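Local coordinates for protein chitinase (Chromobacterium violaceum, PDB 4TXG) that probably hydrolyses the glycosidic bonds of chitin as a family 18 glycoside hydrolase, at residues Y315-N320 with R378-F383; N672-P677 with V758-I763; T348-L353 with Y364-A369. All blocks are in the same frame, centred on the assembly; numbering follows the deposited sequence.

Contact 1 (Y315-N320 with R378-F383)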
# COMPACT_ATOMS: atom_id res chain seq x y z
N TYR A 315 1.06 9.07 -7.70
CA TYR A 315 -0.16 8.26 -7.50
C TYR A 315 -1.10 8.46 -8.66
O TYR A 315 -1.15 9.55 -9.22
CB TYR A 315 -0.92 8.68 -6.23
CG TYR A 315 -0.14 8.52 -4.97
CD1 TYR A 315 -0.12 7.31 -4.32
CD2 TYR A 315 0.57 9.59 -4.44
CE1 TYR A 315 0.60 7.15 -3.15
CE2 TYR A 315 1.30 9.44 -3.29
CZ TYR A 315 1.30 8.22 -2.65
OH TYR A 315 2.02 8.07 -1.49
N PRO A 316 -1.90 7.43 -8.99
CA PRO A 316 -2.90 7.57 -10.05
C PRO A 316 -4.19 8.19 -9.51
O PRO A 316 -5.26 7.57 -9.57
CB PRO A 316 -3.13 6.12 -10.50
CG PRO A 316 -2.97 5.33 -9.22
CD PRO A 316 -1.85 6.05 -8.46
N THR A 317 -4.10 9.40 -8.98
CA THR A 317 -5.26 10.02 -8.38
C THR A 317 -5.63 11.31 -9.10
O THR A 317 -4.77 12.00 -9.65
CB THR A 317 -5.03 10.30 -6.88
OG1 THR A 317 -6.23 10.84 -6.30
CG2 THR A 317 -3.88 11.27 -6.67
N SER A 318 -6.92 11.63 -9.10
CA SER A 318 -7.40 12.84 -9.74
C SER A 318 -7.36 14.08 -8.83
O SER A 318 -7.82 15.15 -9.24
CB SER A 318 -8.83 12.63 -10.26
OG SER A 318 -9.75 12.51 -9.17
N MET A 319 -6.81 13.95 -7.62
CA MET A 319 -6.60 15.12 -6.75
C MET A 319 -5.50 15.99 -7.33
O MET A 319 -4.42 15.50 -7.64
CB MET A 319 -6.21 14.71 -5.32
CG MET A 319 -7.12 13.68 -4.66
SD MET A 319 -8.83 14.20 -4.43
CE MET A 319 -8.70 15.45 -3.18
N ASN A 320 -5.78 17.28 -7.49
CA ASN A 320 -4.82 18.22 -8.04
C ASN A 320 -3.63 18.39 -7.09
O ASN A 320 -3.81 18.41 -5.87
CB ASN A 320 -5.52 19.56 -8.29
CG ASN A 320 -4.61 20.59 -8.91
OD1 ASN A 320 -4.24 20.48 -10.08
ND2 ASN A 320 -4.26 21.61 -8.14
N ARG A 378 -9.69 9.83 -2.31
CA ARG A 378 -10.89 10.54 -2.74
C ARG A 378 -10.86 10.77 -4.26
O ARG A 378 -11.89 10.95 -4.89
CB ARG A 378 -11.03 11.88 -2.00
CG ARG A 378 -12.31 12.63 -2.33
CD ARG A 378 -12.49 13.83 -1.40
NE ARG A 378 -12.63 13.42 -0.00
CZ ARG A 378 -13.80 13.29 0.62
NH1 ARG A 378 -14.93 13.51 -0.03
NH2 ARG A 378 -13.83 12.93 1.90
N GLY A 379 -9.66 10.73 -4.83
CA GLY A 379 -9.51 10.89 -6.27
C GLY A 379 -9.26 9.59 -7.01
O GLY A 379 -8.82 9.60 -8.15
N MET A 380 -9.55 8.46 -6.37
CA MET A 380 -9.30 7.17 -7.00
C MET A 380 -10.57 6.31 -7.15
O MET A 380 -10.50 5.08 -7.14
CB MET A 380 -8.21 6.43 -6.21
CG MET A 380 -6.87 7.19 -6.29
SD MET A 380 -5.55 6.65 -5.20
CE MET A 380 -5.28 5.00 -5.82
N GLU A 381 -11.70 7.00 -7.33
CA GLU A 381 -13.00 6.38 -7.61
C GLU A 381 -13.30 5.28 -6.58
O GLU A 381 -13.38 5.58 -5.40
CB GLU A 381 -13.03 5.87 -9.06
CG GLU A 381 -12.82 7.08 -10.03
CD GLU A 381 -13.07 6.78 -11.50
OE1 GLU A 381 -13.50 5.64 -11.82
OE2 GLU A 381 -12.86 7.70 -12.33
N THR A 382 -13.44 4.03 -7.01
CA THR A 382 -13.62 2.92 -6.07
C THR A 382 -12.46 1.91 -6.13
O THR A 382 -12.61 0.75 -5.72
CB THR A 382 -14.94 2.15 -6.33
OG1 THR A 382 -14.91 1.56 -7.64
CG2 THR A 382 -16.13 3.09 -6.24
N PHE A 383 -11.31 2.36 -6.61
CA PHE A 383 -10.15 1.47 -6.80
C PHE A 383 -10.55 0.20 -7.54
O PHE A 383 -10.29 -0.92 -7.09
CB PHE A 383 -9.49 1.13 -5.45
CG PHE A 383 -7.99 1.02 -5.55
CD1 PHE A 383 -7.41 0.24 -6.54
CD2 PHE A 383 -7.16 1.73 -4.69
CE1 PHE A 383 -6.04 0.14 -6.66
CE2 PHE A 383 -5.79 1.63 -4.81
CZ PHE A 383 -5.23 0.84 -5.79
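Ser318 and Gly379 meet backbone to backbone: Ser318 N donates to Gly379 O over 2.9 Å in a nearly straight bond (166° at the hydrogen), the donor standing somewhat out of the carbonyl plane. Ser318 OG lies 3.2 Å from the same Gly379 O, and Asn339 ND2 of helix 338-360 gives that oxygen another donor. Gly379, without a side chain, fits closely against the other segment, its CA 3.3 Å from Thr317 OG1. The strong polar partner of this OG1 is Leu376 O in helix 374-377, and Met319 N adds a weak bond. On one flank of Gly379 the Met319 chain, bent at chi2 (-62°), brings SD to 3.6 Å from Gly379 N and also touches Arg378 CB. On the other, Met380 CG packs 3.7 Å from Thr317 CB, and Met380 CE reaches Pro316 CG at 4.1 Å. Pro316 is the centre of an inverse gamma turn, just after Tyr315, which is preceded by a cis peptide bond, where the chain leaves strand 308-312 and the DxxDxDxE motif of family 18 chitinases. Arg378 sends its guanidinium away from this pairing, to Asn672 O and Tyr760 O. The polar demand of the buried Gly379 carbonyl is thus met by Ser318 N and the Asn339 amide, with a serine hydroxyl close by, while Met319 and Met380 cover its flanks with apolar atoms and sulfur.

Contact 2 (N672-P677 with V758-I763)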
# COMPACT_ATOMS: atom_id res chain seq x y z
N ASN A 672 -15.00 16.28 -5.38
CA ASN A 672 -15.67 15.09 -4.89
C ASN A 672 -16.01 15.19 -3.40
O ASN A 672 -15.72 14.28 -2.63
CB ASN A 672 -14.78 13.86 -5.17
CG ASN A 672 -15.54 12.54 -5.17
OD1 ASN A 672 -16.75 12.49 -5.38
ND2 ASN A 672 -14.81 11.45 -4.94
N TYR A 673 -16.61 16.31 -3.01
CA TYR A 673 -17.13 16.51 -1.65
C TYR A 673 -18.59 16.95 -1.73
O TYR A 673 -18.88 18.01 -2.28
CB TYR A 673 -16.35 17.57 -0.87
CG TYR A 673 -14.86 17.38 -0.78
CD1 TYR A 673 -14.02 17.73 -1.84
CD2 TYR A 673 -14.28 16.90 0.38
CE1 TYR A 673 -12.65 17.57 -1.74
CE2 TYR A 673 -12.91 16.73 0.48
CZ TYR A 673 -12.10 17.07 -0.58
OH TYR A 673 -10.75 16.91 -0.47
N PRO A 674 -19.53 16.12 -1.24
CA PRO A 674 -19.35 14.74 -0.78
C PRO A 674 -19.12 13.85 -1.98
O PRO A 674 -19.09 14.33 -3.12
CB PRO A 674 -20.69 14.44 -0.10
CG PRO A 674 -21.67 15.26 -0.85
CD PRO A 674 -20.93 16.55 -1.15
N ILE A 675 -18.95 12.56 -1.75
CA ILE A 675 -18.68 11.63 -2.83
C ILE A 675 -20.00 11.18 -3.42
O ILE A 675 -20.76 10.46 -2.78
CB ILE A 675 -17.84 10.44 -2.32
CG1 ILE A 675 -16.58 10.97 -1.65
CG2 ILE A 675 -17.47 9.51 -3.47
CD1 ILE A 675 -15.63 9.89 -1.08
N ASN A 676 -20.30 11.61 -4.65
CA ASN A 676 -21.62 11.29 -5.21
C ASN A 676 -21.57 10.74 -6.64
O ASN A 676 -21.98 11.40 -7.60
CB ASN A 676 -22.54 12.51 -5.13
CG ASN A 676 -22.11 13.63 -6.02
OD1 ASN A 676 -20.93 13.81 -6.29
ND2 ASN A 676 -23.09 14.39 -6.53
N PRO A 677 -21.07 9.51 -6.77
CA PRO A 677 -21.07 8.83 -8.06
C PRO A 677 -22.46 8.33 -8.43
O PRO A 677 -23.38 8.36 -7.61
CB PRO A 677 -20.14 7.65 -7.83
CG PRO A 677 -20.37 7.32 -6.36
CD PRO A 677 -20.47 8.68 -5.71
N VAL A 758 -24.79 9.01 -2.40
CA VAL A 758 -23.91 9.95 -1.72
C VAL A 758 -23.35 9.29 -0.48
O VAL A 758 -24.09 8.69 0.30
CB VAL A 758 -24.62 11.26 -1.31
CG1 VAL A 758 -23.68 12.17 -0.54
CG2 VAL A 758 -25.12 11.98 -2.50
N TYR A 759 -22.03 9.39 -0.31
CA TYR A 759 -21.39 8.97 0.94
C TYR A 759 -20.21 9.90 1.22
O TYR A 759 -19.86 10.73 0.37
CB TYR A 759 -20.95 7.50 0.88
CG TYR A 759 -20.14 7.12 -0.34
CD1 TYR A 759 -20.75 6.76 -1.54
CD2 TYR A 759 -18.75 7.09 -0.28
CE1 TYR A 759 -20.00 6.41 -2.66
CE2 TYR A 759 -18.00 6.75 -1.39
CZ TYR A 759 -18.63 6.40 -2.57
OH TYR A 759 -17.87 6.05 -3.67
N TYR A 760 -19.60 9.79 2.39
CA TYR A 760 -18.77 10.90 2.88
C TYR A 760 -17.28 10.65 3.05
O TYR A 760 -16.52 11.61 3.17
CB TYR A 760 -19.35 11.40 4.21
CG TYR A 760 -20.64 12.12 3.94
CD1 TYR A 760 -20.62 13.43 3.47
CD2 TYR A 760 -21.86 11.48 4.08
CE1 TYR A 760 -21.79 14.10 3.19
CE2 TYR A 760 -23.05 12.15 3.79
CZ TYR A 760 -23.00 13.46 3.35
OH TYR A 760 -24.15 14.14 3.07
N LEU A 761 -16.86 9.39 3.03
CA LEU A 761 -15.44 9.06 2.95
C LEU A 761 -15.24 7.99 1.89
O LEU A 761 -16.19 7.26 1.56
CB LEU A 761 -14.89 8.60 4.31
CG LEU A 761 -14.65 9.71 5.34
CD1 LEU A 761 -14.39 9.11 6.73
CD2 LEU A 761 -13.49 10.59 4.92
N PRO A 762 -14.02 7.88 1.34
CA PRO A 762 -13.81 6.94 0.23
C PRO A 762 -14.11 5.48 0.56
O PRO A 762 -13.95 5.04 1.71
CB PRO A 762 -12.33 7.13 -0.10
CG PRO A 762 -12.07 8.58 0.25
CD PRO A 762 -12.85 8.76 1.54
N ILE A 763 -14.56 4.75 -0.46
CA ILE A 763 -14.75 3.31 -0.39
C ILE A 763 -14.15 2.65 -1.63
O ILE A 763 -13.98 3.29 -2.67
CB ILE A 763 -16.25 2.91 -0.31
CG1 ILE A 763 -16.94 3.23 -1.64
CG2 ILE A 763 -16.95 3.59 0.88
CD1 ILE A 763 -18.41 2.81 -1.70
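The Tyr759 ring carries Ile675 on one face, CB standing 3.8 Å above the plane and offset toward the rim, and Ile763 CD1 on the opposite face, likewise offset. Leu761 O lies in the ring plane at its edge. Ile675 CG2, anti to the backbone N, bears on the hydroxyl end of the ring, 3.4 Å from Tyr759 CZ, while Pro677 CD comes obliquely to Tyr759 CE1 at 3.8 Å. Pro674 CB meets the second tyrosine, 3.5 Å from Tyr760 CE1, and its CG touches Val758 CG1. These side chains flank a single antiparallel bridge, Ile675 with Tyr759, a hydrogen-bonded pair: Ile675 N to Tyr759 O is 2.9 Å, Tyr759 N to Ile675 O 3.0 Å. It prolongs the pairing of strands 678-683 and 752-758, one sheet of the beta-rich region that matches the chitinase C family. Val758 CA adds a CA-H...O contact to Ile675 O. Farther along, Ile675 CD1, fully extended at chi2 (180°), reaches Pro762 N at 3.5 Å and the Pro762 ring. Tyr759 and Ile763 both pack on Leu663 of strand 659-664, and Pro762 rests on Trp443 and Tyr447 of helix 441-448.

Contact 3 (T348-L353 with Y364-A369)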
# COMPACT_ATOMS: atom_id res chain seq x y z
N THR A 348 -3.94 -5.06 -18.17
CA THR A 348 -3.02 -5.53 -19.20
C THR A 348 -1.85 -6.31 -18.59
O THR A 348 -1.43 -7.34 -19.11
CB THR A 348 -2.47 -4.36 -20.05
OG1 THR A 348 -3.58 -3.63 -20.59
CG2 THR A 348 -1.62 -4.89 -21.21
N LEU A 349 -1.34 -5.81 -17.47
CA LEU A 349 -0.29 -6.51 -16.76
C LEU A 349 -0.77 -7.90 -16.31
O LEU A 349 -0.04 -8.89 -16.45
CB LEU A 349 0.15 -5.68 -15.56
CG LEU A 349 1.55 -5.75 -14.97
CD1 LEU A 349 2.64 -5.75 -16.02
CD2 LEU A 349 1.67 -4.53 -14.05
N ARG A 350 -2.00 -7.96 -15.81
CA ARG A 350 -2.62 -9.22 -15.38
C ARG A 350 -2.71 -10.19 -16.55
O ARG A 350 -2.35 -11.37 -16.43
CB ARG A 350 -4.01 -8.96 -14.80
CG ARG A 350 -4.80 -10.21 -14.41
CD ARG A 350 -4.39 -10.73 -13.02
NE ARG A 350 -3.17 -11.53 -13.06
CZ ARG A 350 -2.36 -11.71 -12.02
NH1 ARG A 350 -1.28 -12.49 -12.14
NH2 ARG A 350 -2.63 -11.11 -10.85
N ASP A 351 -3.16 -9.69 -17.69
CA ASP A 351 -3.28 -10.49 -18.90
C ASP A 351 -1.92 -11.04 -19.34
O ASP A 351 -1.78 -12.24 -19.62
CB ASP A 351 -3.91 -9.66 -20.02
CG ASP A 351 -4.04 -10.44 -21.32
OD1 ASP A 351 -3.05 -10.53 -22.06
OD2 ASP A 351 -5.15 -10.96 -21.59
N ARG A 352 -0.90 -10.18 -19.41
CA ARG A 352 0.39 -10.62 -19.92
C ARG A 352 1.06 -11.59 -18.96
O ARG A 352 1.67 -12.57 -19.38
CB ARG A 352 1.33 -9.43 -20.18
CG ARG A 352 0.82 -8.46 -21.22
CD ARG A 352 0.57 -9.12 -22.58
NE ARG A 352 0.25 -8.09 -23.56
CZ ARG A 352 -0.97 -7.59 -23.76
NH1 ARG A 352 -2.01 -8.05 -23.07
NH2 ARG A 352 -1.15 -6.64 -24.66
N LEU A 353 0.96 -11.31 -17.66
CA LEU A 353 1.57 -12.19 -16.68
C LEU A 353 0.82 -13.53 -16.57
O LEU A 353 1.46 -14.57 -16.38
CB LEU A 353 1.66 -11.52 -15.32
CG LEU A 353 2.84 -10.54 -15.21
CD1 LEU A 353 3.00 -10.08 -13.78
CD2 LEU A 353 4.12 -11.18 -15.70
N TYR A 364 3.15 -15.92 -11.71
CA TYR A 364 3.70 -14.58 -11.48
C TYR A 364 2.68 -13.69 -10.79
O TYR A 364 1.56 -13.52 -11.27
CB TYR A 364 4.13 -13.92 -12.80
CG TYR A 364 5.18 -14.70 -13.56
CD1 TYR A 364 6.48 -14.81 -13.08
CD2 TYR A 364 4.87 -15.34 -14.76
CE1 TYR A 364 7.45 -15.53 -13.78
CE2 TYR A 364 5.82 -16.07 -15.46
CZ TYR A 364 7.11 -16.16 -14.96
OH TYR A 364 8.07 -16.88 -15.66
N GLN A 365 3.07 -13.12 -9.65
CA GLN A 365 2.17 -12.27 -8.88
C GLN A 365 2.23 -10.81 -9.34
O GLN A 365 3.28 -10.32 -9.76
CB GLN A 365 2.51 -12.36 -7.38
CG GLN A 365 2.04 -13.67 -6.72
CD GLN A 365 2.33 -13.72 -5.22
OE1 GLN A 365 3.46 -13.45 -4.79
NE2 GLN A 365 1.32 -14.07 -4.42
N ILE A 366 1.10 -10.12 -9.27
CA ILE A 366 1.09 -8.66 -9.37
C ILE A 366 0.64 -8.08 -8.06
O ILE A 366 -0.45 -8.42 -7.56
CB ILE A 366 0.16 -8.15 -10.47
CG1 ILE A 366 0.47 -8.84 -11.78
CG2 ILE A 366 0.29 -6.62 -10.61
CD1 ILE A 366 -0.41 -8.37 -12.89
N THR A 367 1.46 -7.23 -7.47
CA THR A 367 1.06 -6.54 -6.27
C THR A 367 1.16 -5.03 -6.49
O THR A 367 1.67 -4.58 -7.52
CB THR A 367 1.90 -6.99 -5.06
OG1 THR A 367 3.26 -6.55 -5.21
CG2 THR A 367 1.89 -8.52 -4.95
N ALA A 368 0.66 -4.26 -5.54
CA ALA A 368 0.81 -2.82 -5.62
C ALA A 368 0.98 -2.23 -4.25
O ALA A 368 0.37 -2.68 -3.28
CB ALA A 368 -0.41 -2.19 -6.33
N ALA A 369 1.84 -1.23 -4.17
CA ALA A 369 1.93 -0.38 -2.98
C ALA A 369 0.89 0.71 -3.16
O ALA A 369 0.94 1.48 -4.14
CB ALA A 369 3.32 0.20 -2.84
O HOH W 1 0.66 -15.04 -13.30
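Helix 338-360 packs on the outside of strand 365-371 in the family 18 barrel, the two short segments running nearly antiparallel (158°) with axes 9.2 Å apart. Ile366 points at the helix and carries the largest share of the contact. Its CD1 lies 3.4 Å from Arg350 N and also meets Leu349 CB, and its CG1 presses on Leu353 CD1 at a tight 3.5 Å. Ile366 CD1 further covers one face of the Arg350 guanidinium, 3.9 Å above the plane and over its centre. Arg350 CG is anti to the backbone N, and bends at chi2 and chi3 then fold the chain over the isoleucine. At the guanidinium edge, near its plane, Tyr364 O takes a weak bond from Arg350 NH1 (3.1 Å, 130° at the hydrogen). The stronger partners lie beyond: Arg350 NH2 pairs with Asp390 OD2 and Tyr388 O, NE with Asp354. Asp390 OD2 also accepts Ile366 N, and so ties arginine and strand together. Where the helix segment ends, the Leu353 and Tyr364 side chains cross at about a right angle, with Leu353 CD2 4.0 Å from Tyr364 CB, and one water accepts from Tyr364 N and donates weakly to Leu353 O. On the other side of the strand, Thr367 OG1 bonds Asp310 of the parallel neighbour 308-312. Strand 308-312, helix 338-360 and strand 365-371 form a beta-alpha-beta crossover, the repeating element of a TIM barrel.

In the fold
The touching residues of contacts 1 and 3 are all buried, whereas contact 2 includes three partly exposed ones, Pro674, Asn676 and Tyr760. All four segments of contacts 1 and 3 belong to the family 18 region, and helix 338-360 of contact 3 also borders contact 1 through Asn339 and Tyr342. Contact 3 is packed mainly by hydrocarbon, with a charged guanidinium at its flank; contact 1, in the loops after strand 308-312 and after helix 374-377, turns on one backbone bond to a carbonyl that also takes a side-chain amide. Contact 2, in the beta-rich chitinase C region, combines a backbone bridge with aromatic packing. Arg378 NH1 of contact 1 lies 2.8 Å from Asn672 O, a probable hydrogen bond between the two family regions.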